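Side-chain contacts in UspA1 (Moraxella catarrhalis, PDB 3NTN), which acts as a trimeric autotransporter adhesin of the bacterial outer membrane and binds fibronectin and the receptor CEACAM1: residues 15-20 and 24-29; 87-92 and 98-103; 169-172 and 177-180. One frame throughout, in Å; residues are numbered along the deposited sequence.

Contact 1. Residues 15-20 and 24-29; sequences GYNQAK and STVAGG
Gly15 and Gly29 meet through their backbones: the N-H of Gly15 reaches Gly29 O at 3.2 Å in a bent, weak hydrogen bond. A firmer one follows at Asn17, whose ND2 donates to the same Gly29 O over 2.7 Å. This donor stands above the carbonyl plane of Gly29, 57° out of it, whereas the oxygen lies only moderately off the plane of the Asn17 amide. A chi1 of -68° sets CG beside the backbone N and opposite the carbonyl carbon, and from there the amide extends to the glycine pair Gly28-Gly29. Its rotation is fixed by partners at both ends, since ND2 also donates to Gly13 O and OD1 accepts from Asn32 N, so this buried amide is tied to several parts of the coil. Val26 crosses it at a slant, CG1 lying 3.8 Å from Asn17 CG. The other branch of Val26 serves Gln18: CG2 rests 3.4 Å from Gln18 O, while CB of Gln18 points away from the facing segment. Next comes Ala19, whose CB faces inward and touches Ser24 OG at 3.3 Å and, more loosely, Val26 CG2. The hydroxyl has its hydrogen bond with Gly21 O; against Ala19 it only packs. Strand 18-19 thus forms the outer face of a coil, and strand 25-26 the inner face, where Thr25 and Ala27 pack on the second subunit; such facing strands, stacked turn upon turn, are consistent with the left-handed parallel beta-roll of YadA-like heads.

Contact 2. Residues 87-92 and 98-103; sequences SNNTVK and VFILGS
Val98 opens the apolar half of this contact, its CG1 touching Val91 CG2 at 4.1 Å, the two valines side by side and pointing opposite ways. Val91 CG2 is shared: it also receives CD1 of Ile100, at 3.8 Å. Phe99 turns to the other face of its strand and packs on Ser103 of the second subunit. Ile100 fills the interior with both branches. Its chi1 of -55° places CG1 beside the backbone N and CG2 beside the carbonyl carbon; the extended chi2 carries CD1 on to Val91 and to CB of Asn89, while CG2 lies 3.6 Å from Asn89 CG. Leu101, like Phe99, points away from strand 89-91, and packs on Leu101 of the second subunit and Val83 of the third. At Gly102 polar contacts take over, because its carbonyl oxygen accepts twice. Ser87 N approaches in the carbonyl plane at 3.2 Å, and Asn89 ND2 comes from above that plane at 3.0 Å, with a nearly straight N-H...O angle of 169°. Gly102 O lies practically in the plane of the Asn89 amide, which is held further by Asn75 OD1 at ND2 and Thr105 OG1 at OD1. Ser103, past the corner of the chain, pairs in parallel with Ser87: its CA approaches Ser87 O at 3.0 Å in a CA-H...O contact, and the two CB atoms meet at 3.7 Å. Strands 89-91 and 99-101, from two facing sheets and running oppositely with axes 8.8 Å apart, enclose valine and isoleucine and fit the stacked turns of the left-handed parallel beta-roll of YadA-like heads, the contact joining one turn to the next.

Contact 3. Residues 169-172 and 177-180; sequences AGEI and TDAV
Asp178 gives up more surface here than any other residue, and it does so by reaching across to the backbone of Glu171. Its OD1 accepts the N-H of Glu171 at 2.9 Å, with an N-H...O angle of 160°. The donor arrives on the anti side of that oxygen, 24° out of the carboxylate plane. With CG anti to the carbonyl carbon (chi1 -68°), the carboxylate is turned to the facing segment. The same oxygen presses on Glu171 CB, 3.3 Å away, so the peptide N-H and the CB methylene of the same residue are met together.

Gly170, the second large contributor, packs its CA on this aspartate, 3.6 Å from Asp178 CB, and makes a CA-H...O contact with Ala179 O at 3.2 Å. With no side chain to intervene, the two segments come close enough for backbone and carboxylate to meet.

Glu171 is the third and more peripheral partner. Extended beyond CG, its side chain runs out to a carboxylate whose OE2 accepts from Ser173 OG, while OE1 stays 4.5 Å from Asp178 OD1. Two like charges this near would be expected to disfavour each other somewhat; a water makes a weak bond to OE1, and Lys124 of the second subunit forms a long, weak ion pair with Asp178 OD2. Ser176 OG, bonded to both Glu171 O and Asp178 N, ties the loop from within. Residues 177-180 also make backbone hydrogen bonds to the third subunit, and helix 182-217 starts just beyond. This intertwined passage from the head to the coiled-coil stalk is consistent with the neck of YadA-like trimeric adhesins.

The three contacts follow one another along the chain and along the long axis of the molecule. Contacts 1 and 2 belong to the same beta-roll: each sets a strand of the long parallel sheet, 25-26 or 99-101, against a strand of an outer sheet, and their centres are about 24 Å apart. Contact 3, in a loop before helix 182-217, lies about 29 Å, centre to centre, from contact 2 and about 49 Å from contact 1, which lies across the chain's centre from it. None touches another, yet all three reach the second subunit. The order fits an elongated trimeric head of stacked turns, with contact 3 in the neck that leads into the stalk.

Contact 1. Residues 15-20 and 24-29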
ATOM      1  N   GLY B  15      28.309 -26.743   0.049  1.00 62.11           N
ATOM      2  CA  GLY B  15      29.725 -26.425   0.177  1.00 63.47           C
ATOM      3  C   GLY B  15      29.950 -25.058   0.786  1.00 61.98           C
ATOM      4  O   GLY B  15      29.113 -24.173   0.613  1.00 60.82           O
ATOM      5  N   TYR B  16      31.083 -24.924   1.498  1.00 62.38           N
ATOM      6  CA  TYR B  16      31.626 -23.659   2.033  1.00 62.80           C
ATOM      7  C   TYR B  16      30.624 -22.863   2.834  1.00 59.79           C
ATOM      8  O   TYR B  16      30.650 -21.630   2.785  1.00 61.22           O
ATOM      9  CB  TYR B  16      32.268 -22.772   0.936  1.00 66.49           C
ATOM     10  CG  TYR B  16      33.451 -23.425   0.283  1.00 71.22           C
ATOM     11  CD1 TYR B  16      34.763 -23.202   0.746  1.00 75.28           C
ATOM     12  CD2 TYR B  16      33.268 -24.324  -0.758  1.00 72.79           C
ATOM     13  CE1 TYR B  16      35.849 -23.854   0.153  1.00 78.13           C
ATOM     14  CE2 TYR B  16      34.343 -24.975  -1.345  1.00 77.04           C
ATOM     15  CZ  TYR B  16      35.620 -24.740  -0.896  1.00 79.56           C
ATOM     16  OH  TYR B  16      36.646 -25.404  -1.541  1.00 85.08           O
ATOM     17  N   ASN B  17      29.743 -23.581   3.547  1.00 56.41           N
ATOM     18  CA  ASN B  17      28.726 -23.004   4.417  1.00 54.49           C
ATOM     19  C   ASN B  17      29.237 -22.897   5.834  1.00 54.83           C
ATOM     20  O   ASN B  17      29.990 -23.723   6.270  1.00 55.82           O
ATOM     21  CB  ASN B  17      27.437 -23.831   4.379  1.00 52.34           C
ATOM     22  CG  ASN B  17      26.755 -23.750   3.044  1.00 52.35           C
ATOM     23  OD1 ASN B  17      26.693 -22.686   2.427  1.00 53.86           O
ATOM     24  ND2 ASN B  17      26.246 -24.875   2.576  1.00 53.09           N
ATOM     25  N   GLN B  18      28.837 -21.866   6.559  1.00 54.78           N
ATOM     26  CA  GLN B  18      29.369 -21.663   7.883  1.00 56.20           C
ATOM     27  C   GLN B  18      28.233 -21.265   8.793  1.00 54.71           C
ATOM     28  O   GLN B  18      27.516 -20.342   8.491  1.00 55.38           O
ATOM     29  CB  GLN B  18      30.461 -20.568   7.866  1.00 59.86           C
ATOM     30  CG  GLN B  18      31.851 -21.042   7.384  1.00 63.94           C
ATOM     31  CD  GLN B  18      32.768 -19.879   6.942  1.00 71.88           C
ATOM     32  OE1 GLN B  18      33.878 -19.687   7.475  1.00 73.87           O
ATOM     33  NE2 GLN B  18      32.299 -19.102   5.955  1.00 73.17           N
ATOM     34  N   ALA B  19      28.054 -21.958   9.908  1.00 55.19           N
ATOM     35  CA  ALA B  19      27.066 -21.550  10.898  1.00 54.42           C
ATOM     36  C   ALA B  19      27.864 -21.154  12.139  1.00 56.37           C
ATOM     37  O   ALA B  19      27.974 -21.912  13.087  1.00 57.81           O
ATOM     38  CB  ALA B  19      26.118 -22.662  11.177  1.00 52.99           C
ATOM     39  N   LYS B  20      28.465 -19.974  12.105  1.00 56.91           N
ATOM     40  CA  LYS B  20      29.356 -19.514  13.188  1.00 58.73           C
ATOM     41  C   LYS B  20      28.601 -18.960  14.407  1.00 58.48           C
ATOM     42  O   LYS B  20      29.172 -18.876  15.482  1.00 58.87           O
ATOM     43  CB  LYS B  20      30.336 -18.457  12.673  1.00 58.86           C
ATOM     44  CG  LYS B  20      31.225 -18.942  11.532  1.00 62.33           C
ATOM     45  CD  LYS B  20      31.878 -17.788  10.788  1.00 66.91           C
ATOM     46  CE  LYS B  20      33.345 -18.095  10.482  1.00 71.07           C
ATOM     47  NZ  LYS B  20      34.027 -16.983   9.747  1.00 70.99           N
ATOM     48  N   SER B  24      22.812 -20.801  15.266  1.00 53.25           N
ATOM     49  CA  SER B  24      22.623 -20.442  13.858  1.00 51.64           C
ATOM     50  C   SER B  24      22.429 -21.712  12.983  1.00 50.67           C
ATOM     51  O   SER B  24      22.866 -22.807  13.351  1.00 51.14           O
ATOM     52  CB  SER B  24      23.782 -19.615  13.336  1.00 51.06           C
ATOM     53  OG  SER B  24      24.964 -20.409  13.360  1.00 53.81           O
ATOM     54  N   THR B  25      21.796 -21.523  11.829  1.00 48.93           N
ATOM     55  CA  THR B  25      21.464 -22.582  10.908  1.00 48.13           C
ATOM     56  C   THR B  25      21.761 -22.139   9.467  1.00 47.84           C
ATOM     57  O   THR B  25      21.311 -21.083   9.028  1.00 49.36           O
ATOM     58  CB  THR B  25      19.944 -22.894  11.014  1.00 47.68           C
ATOM     59  OG1 THR B  25      19.602 -23.214  12.372  1.00 48.63           O
ATOM     60  CG2 THR B  25      19.541 -24.067  10.099  1.00 46.81           C
ATOM     61  N   VAL B  26      22.473 -22.952   8.721  1.00 47.58           N
ATOM     62  CA  VAL B  26      22.497 -22.854   7.270  1.00 48.35           C
ATOM     63  C   VAL B  26      22.013 -24.221   6.718  1.00 48.10           C
ATOM     64  O   VAL B  26      22.697 -25.221   6.864  1.00 49.29           O
ATOM     65  CB  VAL B  26      23.942 -22.572   6.708  1.00 48.29           C
ATOM     66  CG1 VAL B  26      23.922 -22.553   5.190  1.00 49.09           C
ATOM     67  CG2 VAL B  26      24.521 -21.298   7.272  1.00 48.93           C
ATOM     68  N   ALA B  27      20.835 -24.275   6.109  1.00 47.73           N
ATOM     69  CA  ALA B  27      20.255 -25.572   5.761  1.00 46.67           C
ATOM     70  C   ALA B  27      20.951 -26.226   4.549  1.00 46.92           C
ATOM     71  O   ALA B  27      20.818 -27.432   4.364  1.00 46.79           O
ATOM     72  CB  ALA B  27      18.750 -25.478   5.530  1.00 45.57           C
ATOM     73  N   GLY B  28      21.664 -25.431   3.749  1.00 46.39           N
ATOM     74  CA  GLY B  28      22.311 -25.906   2.538  1.00 46.62           C
ATOM     75  C   GLY B  28      22.726 -24.739   1.640  1.00 47.76           C
ATOM     76  O   GLY B  28      22.834 -23.578   2.093  1.00 46.87           O
ATOM     77  N   GLY B  29      22.993 -25.070   0.367  1.00 47.63           N
ATOM     78  CA  GLY B  29      23.513 -24.143  -0.607  1.00 48.26           C
ATOM     79  C   GLY B  29      25.025 -23.985  -0.605  1.00 49.19           C
ATOM     80  O   GLY B  29      25.785 -24.810  -0.101  1.00 48.61           O
TER

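Contact 2. Residues 87-92 and 98-103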
ATOM      1  N   SER B  87      14.166  -8.109  -4.902  1.00 46.45           N
ATOM      2  CA  SER B  87      15.395  -8.053  -5.729  1.00 49.19           C
ATOM      3  C   SER B  87      16.114  -6.720  -5.703  1.00 49.40           C
ATOM      4  O   SER B  87      15.475  -5.692  -5.820  1.00 47.66           O
ATOM      5  CB  SER B  87      15.018  -8.309  -7.170  1.00 50.72           C
ATOM      6  OG  SER B  87      15.479  -9.568  -7.516  1.00 55.65           O
ATOM      7  N   ASN B  88      17.446  -6.724  -5.570  1.00 52.11           N
ATOM      8  CA  ASN B  88      18.229  -5.459  -5.521  1.00 53.48           C
ATOM      9  C   ASN B  88      17.568  -4.374  -4.635  1.00 51.07           C
ATOM     10  O   ASN B  88      17.047  -3.375  -5.139  1.00 52.49           O
ATOM     11  CB  ASN B  88      18.482  -4.893  -6.945  1.00 55.70           C
ATOM     12  CG  ASN B  88      19.190  -5.876  -7.849  1.00 63.54           C
ATOM     13  OD1 ASN B  88      20.408  -6.083  -7.728  1.00 70.51           O
ATOM     14  ND2 ASN B  88      18.446  -6.470  -8.800  1.00 68.93           N
ATOM     15  N   ASN B  89      17.563  -4.575  -3.332  1.00 48.74           N
ATOM     16  CA  ASN B  89      17.035  -3.597  -2.393  1.00 47.84           C
ATOM     17  C   ASN B  89      18.132  -3.429  -1.314  1.00 49.01           C
ATOM     18  O   ASN B  89      18.906  -4.367  -1.083  1.00 50.51           O
ATOM     19  CB  ASN B  89      15.724  -4.072  -1.757  1.00 44.84           C
ATOM     20  CG  ASN B  89      14.630  -4.398  -2.798  1.00 46.07           C
ATOM     21  OD1 ASN B  89      14.283  -3.561  -3.639  1.00 43.56           O
ATOM     22  ND2 ASN B  89      14.061  -5.604  -2.709  1.00 38.90           N
ATOM     23  N   THR B  90      18.249  -2.242  -0.721  1.00 48.69           N
ATOM     24  CA  THR B  90      19.254  -1.994   0.310  1.00 49.30           C
ATOM     25  C   THR B  90      18.632  -1.137   1.405  1.00 49.17           C
ATOM     26  O   THR B  90      18.014  -0.132   1.075  1.00 48.16           O
ATOM     27  CB  THR B  90      20.467  -1.227  -0.234  1.00 52.26           C
ATOM     28  OG1 THR B  90      21.079  -1.960  -1.314  1.00 54.83           O
ATOM     29  CG2 THR B  90      21.505  -0.941   0.902  1.00 52.36           C
ATOM     30  N   VAL B  91      18.816  -1.539   2.685  1.00 48.62           N
ATOM     31  CA  VAL B  91      18.520  -0.714   3.882  1.00 47.64           C
ATOM     32  C   VAL B  91      19.836  -0.547   4.616  1.00 50.71           C
ATOM     33  O   VAL B  91      20.454  -1.519   4.982  1.00 52.57           O
ATOM     34  CB  VAL B  91      17.427  -1.389   4.839  1.00 46.50           C
ATOM     35  CG1 VAL B  91      17.143  -0.541   6.151  1.00 42.13           C
ATOM     36  CG2 VAL B  91      16.133  -1.638   4.098  1.00 41.66           C
ATOM     37  N   LYS B  92      20.275   0.686   4.827  1.00 53.18           N
ATOM     38  CA  LYS B  92      21.608   0.958   5.363  1.00 55.35           C
ATOM     39  C   LYS B  92      21.491   1.123   6.871  1.00 56.73           C
ATOM     40  O   LYS B  92      20.401   1.303   7.392  1.00 55.87           O
ATOM     41  CB  LYS B  92      22.192   2.245   4.749  1.00 57.91           C
ATOM     42  CG  LYS B  92      22.596   2.201   3.279  1.00 57.94           C
ATOM     43  CD  LYS B  92      23.377   3.447   2.872  0.10 59.46           C
ATOM     44  CE  LYS B  92      23.842   3.365   1.424  0.10 59.72           C
ATOM     45  NZ  LYS B  92      24.675   4.537   1.023  0.10 62.32           N
ATOM     46  N   VAL B  98      12.262  -0.320   8.204  1.00 45.56           N
ATOM     47  CA  VAL B  98      11.939  -0.037   6.834  1.00 44.18           C
ATOM     48  C   VAL B  98      11.559  -1.349   6.158  1.00 41.61           C
ATOM     49  O   VAL B  98      12.177  -2.372   6.417  1.00 40.67           O
ATOM     50  CB  VAL B  98      13.090   0.644   6.153  1.00 45.04           C
ATOM     51  CG1 VAL B  98      12.845   0.743   4.628  1.00 43.61           C
ATOM     52  CG2 VAL B  98      13.382   2.015   6.829  1.00 46.86           C
ATOM     53  N   PHE B  99      10.473  -1.327   5.376  1.00 40.54           N
ATOM     54  CA  PHE B  99       9.902  -2.549   4.796  1.00 38.50           C
ATOM     55  C   PHE B  99       9.787  -2.397   3.317  1.00 37.17           C
ATOM     56  O   PHE B  99       9.148  -1.465   2.870  1.00 36.57           O
ATOM     57  CB  PHE B  99       8.538  -2.852   5.425  1.00 38.55           C
ATOM     58  CG  PHE B  99       8.615  -2.985   6.950  1.00 41.29           C
ATOM     59  CD1 PHE B  99       8.870  -4.238   7.550  1.00 38.77           C
ATOM     60  CD2 PHE B  99       8.524  -1.848   7.772  1.00 40.37           C
ATOM     61  CE1 PHE B  99       8.987  -4.364   8.933  1.00 39.27           C
ATOM     62  CE2 PHE B  99       8.639  -1.954   9.180  1.00 40.67           C
ATOM     63  CZ  PHE B  99       8.896  -3.211   9.759  1.00 40.63           C
ATOM     64  N   ILE B 100      10.380  -3.345   2.581  1.00 36.75           N
ATOM     65  CA  ILE B 100      10.386  -3.324   1.128  1.00 36.36           C
ATOM     66  C   ILE B 100       9.792  -4.600   0.541  1.00 36.71           C
ATOM     67  O   ILE B 100      10.218  -5.698   0.835  1.00 37.69           O
ATOM     68  CB  ILE B 100      11.848  -3.168   0.600  1.00 37.60           C
ATOM     69  CG1 ILE B 100      12.510  -1.908   1.227  1.00 37.41           C
ATOM     70  CG2 ILE B 100      11.835  -3.098  -0.912  1.00 36.63           C
ATOM     71  CD1 ILE B 100      14.013  -1.777   0.941  1.00 37.12           C
ATOM     72  N   LEU B 101       8.770  -4.461  -0.294  1.00 37.32           N
ATOM     73  CA  LEU B 101       8.314  -5.596  -1.089  1.00 37.75           C
ATOM     74  C   LEU B 101       8.361  -5.063  -2.514  1.00 38.21           C
ATOM     75  O   LEU B 101       7.507  -4.272  -2.894  1.00 38.71           O
ATOM     76  CB  LEU B 101       6.890  -6.038  -0.659  1.00 38.28           C
ATOM     77  CG  LEU B 101       6.231  -7.164  -1.481  1.00 37.10           C
ATOM     78  CD1 LEU B 101       7.001  -8.467  -1.354  1.00 35.64           C
ATOM     79  CD2 LEU B 101       4.775  -7.364  -1.104  1.00 35.89           C
ATOM     80  N   GLY B 102       9.400  -5.417  -3.262  1.00 38.51           N
ATOM     81  CA  GLY B 102       9.757  -4.662  -4.449  1.00 39.46           C
ATOM     82  C   GLY B 102      11.103  -5.078  -5.000  1.00 41.56           C
ATOM     83  O   GLY B 102      11.733  -6.036  -4.493  1.00 42.63           O
ATOM     84  N   SER B 103      11.550  -4.377  -6.037  1.00 42.37           N
ATOM     85  CA  SER B 103      12.814  -4.637  -6.687  1.00 43.48           C
ATOM     86  C   SER B 103      13.412  -3.326  -7.159  1.00 44.83           C
ATOM     87  O   SER B 103      12.693  -2.361  -7.388  1.00 43.96           O
ATOM     88  CB  SER B 103      12.617  -5.553  -7.883  1.00 45.38           C
ATOM     89  OG  SER B 103      11.570  -5.089  -8.706  1.00 45.67           O
TER

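Contact 3. Residues 169-172 and 177-180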
ATOM      1  N   ALA B 169     -14.411   4.225  -0.923  1.00 41.83           N
ATOM      2  CA  ALA B 169     -14.730   5.644  -0.686  1.00 41.76           C
ATOM      3  C   ALA B 169     -14.285   6.016   0.720  1.00 41.81           C
ATOM      4  O   ALA B 169     -14.550   5.318   1.655  1.00 40.88           O
ATOM      5  CB  ALA B 169     -16.193   5.852  -0.842  1.00 42.44           C
ATOM      6  N   GLY B 170     -13.549   7.109   0.861  1.00 43.02           N
ATOM      7  CA  GLY B 170     -13.060   7.496   2.191  1.00 42.86           C
ATOM      8  C   GLY B 170     -14.035   8.407   2.861  1.00 44.57           C
ATOM      9  O   GLY B 170     -14.785   9.130   2.195  1.00 44.65           O
ATOM     10  N   GLU B 171     -14.030   8.372   4.187  1.00 44.53           N
ATOM     11  CA  GLU B 171     -14.767   9.335   4.948  1.00 47.32           C
ATOM     12  C   GLU B 171     -14.351  10.786   4.595  1.00 46.82           C
ATOM     13  O   GLU B 171     -13.182  11.083   4.392  1.00 46.08           O
ATOM     14  CB  GLU B 171     -14.661   8.981   6.460  1.00 48.37           C
ATOM     15  CG  GLU B 171     -14.785  10.121   7.400  1.00 52.50           C
ATOM     16  CD  GLU B 171     -14.647   9.706   8.918  1.00 60.19           C
ATOM     17  OE1 GLU B 171     -14.710   8.495   9.274  1.00 58.99           O
ATOM     18  OE2 GLU B 171     -14.494  10.635   9.745  1.00 60.36           O
ATOM     19  N   ILE B 172     -15.342  11.668   4.472  1.00 44.38           N
ATOM     20  CA  ILE B 172     -15.128  13.052   4.097  1.00 44.96           C
ATOM     21  C   ILE B 172     -15.657  13.904   5.216  1.00 46.45           C
ATOM     22  O   ILE B 172     -16.880  14.064   5.388  1.00 48.18           O
ATOM     23  CB  ILE B 172     -15.779  13.371   2.756  1.00 45.46           C
ATOM     24  CG1 ILE B 172     -15.004  12.615   1.641  1.00 48.66           C
ATOM     25  CG2 ILE B 172     -15.807  14.923   2.496  1.00 43.11           C
ATOM     26  CD1 ILE B 172     -15.666  12.742   0.327  1.00 52.43           C
ATOM     27  N   THR B 177      -8.605  10.856   7.768  1.00 44.33           N
ATOM     28  CA  THR B 177      -7.314  10.449   7.249  1.00 42.83           C
ATOM     29  C   THR B 177      -7.507   9.281   6.293  1.00 42.36           C
ATOM     30  O   THR B 177      -6.603   8.474   6.090  1.00 42.37           O
ATOM     31  CB  THR B 177      -6.402  10.115   8.430  1.00 44.57           C
ATOM     32  OG1 THR B 177      -7.064   9.140   9.266  1.00 44.83           O
ATOM     33  CG2 THR B 177      -6.189  11.396   9.279  1.00 42.72           C
ATOM     34  N   ASP B 178      -8.684   9.182   5.689  1.00 41.14           N
ATOM     35  CA  ASP B 178      -8.941   8.079   4.752  1.00 42.10           C
ATOM     36  C   ASP B 178      -8.500   8.577   3.389  1.00 40.97           C
ATOM     37  O   ASP B 178      -8.622   9.751   3.116  1.00 42.49           O
ATOM     38  CB  ASP B 178     -10.432   7.707   4.638  1.00 40.47           C
ATOM     39  CG  ASP B 178     -11.029   7.073   5.914  1.00 43.17           C
ATOM     40  OD1 ASP B 178     -12.262   6.857   5.836  1.00 41.37           O
ATOM     41  OD2 ASP B 178     -10.350   6.803   6.978  1.00 40.29           O
ATOM     42  N   ALA B 179      -7.981   7.700   2.542  1.00 40.43           N
ATOM     43  CA  ALA B 179      -7.766   8.077   1.156  1.00 39.81           C
ATOM     44  C   ALA B 179      -9.093   8.376   0.474  1.00 40.77           C
ATOM     45  O   ALA B 179     -10.149   7.793   0.796  1.00 39.66           O
ATOM     46  CB  ALA B 179      -7.052   7.029   0.415  1.00 39.29           C
ATOM     47  N   VAL B 180      -9.000   9.301  -0.498  1.00 41.36           N
ATOM     48  CA  VAL B 180     -10.115   9.735  -1.370  1.00 41.12           C
ATOM     49  C   VAL B 180      -9.993   9.027  -2.748  1.00 41.18           C
ATOM     50  O   VAL B 180      -8.891   8.863  -3.253  1.00 41.37           O
ATOM     51  CB  VAL B 180     -10.064  11.290  -1.464  1.00 40.80           C
ATOM     52  CG1 VAL B 180     -10.766  11.823  -2.675  1.00 39.85           C
ATOM     53  CG2 VAL B 180     -10.599  11.925  -0.138  1.00 39.24           C
TER
HETATM   54  O   HOH W   1     -11.529   7.610   8.931  1.00 27.31           O